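16S rRNA processing protein (PDB 2F1L) acts as an accessory factor in the final step of 30S ribosomal subunit assembly and is essential for efficient processing of 16S rRNA. Local coordinates at the interface of chains A and B. Residues are numbered along the deposited sequence; one frame, centred on the assembly and turned at random. Chains: chain A/B, 16S rRNA processing protein.

The interface of chains A and B. Residues chain A 163, 165, 167-168, 183; chain B 163, 165, 167-168, 183.
With CG anti to the backbone N (chi1 -174°) and the chain extended beyond it, A:Gln167 and B:Gln167 reach toward each other tip to tip, and their amides lie on either side of the two-fold axis. The two terminal amides meet there face to face, their planes 9° apart and their CD atoms separated by 3.6 Å. This is a stack of flat polar groups and not an amide-to-amide hydrogen bond. Both carbonyls point roughly the same way along the axis, OE1 of A:Gln167 3.6 Å from OE1 of B:Gln167; such like dipoles should gain little from each other, which water on OE1 may offset.

The NE2 of B:Gln167 lies 3.5 Å from CG of A:Pro163, whose ring the glutamine crosses at about a right angle, and A:Thr165 comes near the same amide nitrogen with its hydroxyl OG1, at 4.1 Å too far to bond. Over the other face of the B:Gln167 amide A:Trp183 sets CZ3 of its six-membered ring, 3.8 Å from OE1, so each amide is sandwiched between the partner's glutamine and tryptophan. The indole is steeply tilted to the amide, by 76°, and does not stack on it.

Water bridges the two chains here: one molecule lies 2.8 Å from OE1 of B:Gln167 and 3.2 Å from the backbone O of A:Gln167, and a second makes the reciprocal bridge. Formed by loop residues and the end of strand 160-163, this patch is part of the two-fold interface that joins the two copies in the crystal assembly, although the structure alone does not show that RimM dimerises in its ribosome-assembly role.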
ATOM      1  N   PRO A 163      -0.250  -6.414  -3.178  1.00 36.73           N
ATOM      2  CA  PRO A 163      -1.370  -5.516  -2.889  1.00 35.28           C
ATOM      3  C   PRO A 163      -1.665  -4.616  -4.075  1.00 35.11           C
ATOM      4  O   PRO A 163      -0.737  -4.096  -4.724  1.00 36.56           O
ATOM      5  CB  PRO A 163      -0.846  -4.703  -1.720  1.00 35.13           C
ATOM      6  CG  PRO A 163       0.624  -4.614  -1.981  1.00 38.53           C
ATOM      7  CD  PRO A 163       1.006  -5.966  -2.549  1.00 35.77           C
ATOM      8  N   THR A 165      -2.289  -1.508  -4.805  1.00 35.93           N
ATOM      9  CA  THR A 165      -2.178  -0.117  -4.360  1.00 34.57           C
ATOM     10  C   THR A 165      -1.071   0.536  -5.181  1.00 34.54           C
ATOM     11  O   THR A 165      -0.241  -0.158  -5.770  1.00 36.61           O
ATOM     12  CB  THR A 165      -1.712  -0.022  -2.917  1.00 33.48           C
ATOM     13  OG1 THR A 165      -0.374  -0.550  -2.811  1.00 39.43           O
ATOM     14  CG2 THR A 165      -2.625  -0.799  -2.011  1.00 30.49           C
ATOM     15  N   GLN A 167       1.535   2.191  -4.057  1.00 32.45           N
ATOM     16  CA  GLN A 167       2.849   1.945  -3.544  1.00 32.31           C
ATOM     17  C   GLN A 167       3.460   0.766  -4.272  1.00 31.50           C
ATOM     18  O   GLN A 167       4.718   0.633  -4.346  1.00 32.08           O
ATOM     19  CB  GLN A 167       2.796   1.666  -2.031  1.00 37.80           C
ATOM     20  CG  GLN A 167       4.174   1.546  -1.393  1.00 30.43           C
ATOM     21  CD  GLN A 167       4.163   1.458   0.121  1.00 32.40           C
ATOM     22  OE1 GLN A 167       5.215   1.256   0.714  1.00 39.89           O
ATOM     23  NE2 GLN A 167       3.005   1.624   0.753  1.00 25.11           N
ATOM     24  N   CYS A 168       2.571  -0.098  -4.785  1.00 29.88           N
ATOM     25  CA  CYS A 168       2.962  -1.321  -5.474  1.00 29.76           C
ATOM     26  C   CYS A 168       2.797  -1.271  -7.005  1.00 32.54           C
ATOM     27  O   CYS A 168       3.741  -1.562  -7.778  1.00 32.39           O
ATOM     28  CB  CYS A 168       2.169  -2.501  -4.943  1.00 28.74           C
ATOM     29  SG  CYS A 168       2.651  -4.046  -5.767  1.00 34.38           S
ATOM     30  N   TRP A 183       8.103  -4.119  -6.131  1.00 34.89           N
ATOM     31  CA  TRP A 183       7.943  -5.266  -5.253  1.00 34.88           C
ATOM     32  C   TRP A 183       9.266  -6.010  -5.154  1.00 34.83           C
ATOM     33  O   TRP A 183       9.976  -6.152  -6.133  1.00 35.37           O
ATOM     34  CB  TRP A 183       6.844  -6.215  -5.755  1.00 33.27           C
ATOM     35  CG  TRP A 183       6.373  -7.149  -4.676  1.00 35.95           C
ATOM     36  CD1 TRP A 183       6.646  -8.468  -4.564  1.00 36.89           C
ATOM     37  CD2 TRP A 183       5.594  -6.798  -3.525  1.00 37.10           C
ATOM     38  NE1 TRP A 183       6.062  -8.970  -3.434  1.00 44.57           N
ATOM     39  CE2 TRP A 183       5.427  -7.955  -2.773  1.00 39.66           C
ATOM     40  CE3 TRP A 183       5.009  -5.608  -3.073  1.00 38.00           C
ATOM     41  CZ2 TRP A 183       4.703  -7.974  -1.605  1.00 42.27           C
ATOM     42  CZ3 TRP A 183       4.292  -5.623  -1.933  1.00 42.46           C
ATOM     43  CH2 TRP A 183       4.132  -6.803  -1.199  1.00 38.50           C
TER
ATOM     44  N   PRO B 163       0.710   6.373   3.191  1.00 36.73           N
ATOM     45  CA  PRO B 163      -0.532   5.686   2.836  1.00 35.28           C
ATOM     46  C   PRO B 163      -1.047   4.857   4.000  1.00 35.11           C
ATOM     47  O   PRO B 163      -0.263   4.186   4.696  1.00 36.56           O
ATOM     48  CB  PRO B 163      -0.097   4.787   1.693  1.00 35.13           C
ATOM     49  CG  PRO B 163       1.318   4.441   2.035  1.00 38.53           C
ATOM     50  CD  PRO B 163       1.901   5.707   2.630  1.00 35.77           C
ATOM     51  N   THR B 165      -2.249   1.912   4.678  1.00 35.93           N
ATOM     52  CA  THR B 165      -2.360   0.521   4.234  1.00 34.57           C
ATOM     53  C   THR B 165      -1.433  -0.313   5.112  1.00 34.54           C
ATOM     54  O   THR B 165      -0.527   0.227   5.749  1.00 36.61           O
ATOM     55  CB  THR B 165      -1.839   0.338   2.818  1.00 33.48           C
ATOM     56  OG1 THR B 165      -0.426   0.621   2.788  1.00 39.43           O
ATOM     57  CG2 THR B 165      -2.550   1.260   1.866  1.00 30.49           C
ATOM     58  N   GLN B 167       0.898  -2.408   4.125  1.00 32.45           N
ATOM     59  CA  GLN B 167       2.261  -2.400   3.687  1.00 32.31           C
ATOM     60  C   GLN B 167       3.030  -1.343   4.453  1.00 31.50           C
ATOM     61  O   GLN B 167       4.285  -1.434   4.596  1.00 32.08           O
ATOM     62  CB  GLN B 167       2.341  -2.123   2.174  1.00 37.80           C
ATOM     63  CG  GLN B 167       3.752  -2.252   1.613  1.00 30.43           C
ATOM     64  CD  GLN B 167       3.841  -2.170   0.102  1.00 32.40           C
ATOM     65  OE1 GLN B 167       4.943  -2.160  -0.432  1.00 39.89           O
ATOM     66  NE2 GLN B 167       2.708  -2.132  -0.594  1.00 25.11           N
ATOM     67  N   CYS B 168       2.280  -0.334   4.920  1.00 29.88           N
ATOM     68  CA  CYS B 168       2.842   0.805   5.636  1.00 29.76           C
ATOM     69  C   CYS B 168       2.586   0.792   7.155  1.00 32.54           C
ATOM     70  O   CYS B 168       3.523   0.915   7.980  1.00 32.39           O
ATOM     71  CB  CYS B 168       2.300   2.103   5.067  1.00 28.74           C
ATOM     72  SG  CYS B 168       3.001   3.543   5.925  1.00 34.38           S
ATOM     73  N   TRP B 183       8.351   2.654   6.589  1.00 34.89           N
ATOM     74  CA  TRP B 183       8.445   3.808   5.709  1.00 34.88           C
ATOM     75  C   TRP B 183       9.882   4.306   5.688  1.00 34.83           C
ATOM     76  O   TRP B 183      10.551   4.325   6.705  1.00 35.37           O
ATOM     77  CB  TRP B 183       7.504   4.938   6.155  1.00 33.27           C
ATOM     78  CG  TRP B 183       7.266   5.935   5.056  1.00 35.95           C
ATOM     79  CD1 TRP B 183       7.773   7.185   4.965  1.00 36.89           C
ATOM     80  CD2 TRP B 183       6.502   5.722   3.862  1.00 37.10           C
ATOM     81  NE1 TRP B 183       7.350   7.776   3.808  1.00 44.57           N
ATOM     82  CE2 TRP B 183       6.584   6.886   3.108  1.00 39.66           C
ATOM     83  CE3 TRP B 183       5.743   4.651   3.372  1.00 38.00           C
ATOM     84  CZ2 TRP B 183       5.940   7.027   1.901  1.00 42.27           C
ATOM     85  CZ3 TRP B 183       5.104   4.786   2.194  1.00 42.46           C
ATOM     86  CH2 TRP B 183       5.195   5.973   1.459  1.00 38.50           C
TER
HETATM   87  O   HOH W   1       6.008  -1.983  -3.060  1.00 51.35           O
HETATM   88  O   HOH W   2       6.085   0.907   3.397  1.00 51.35           O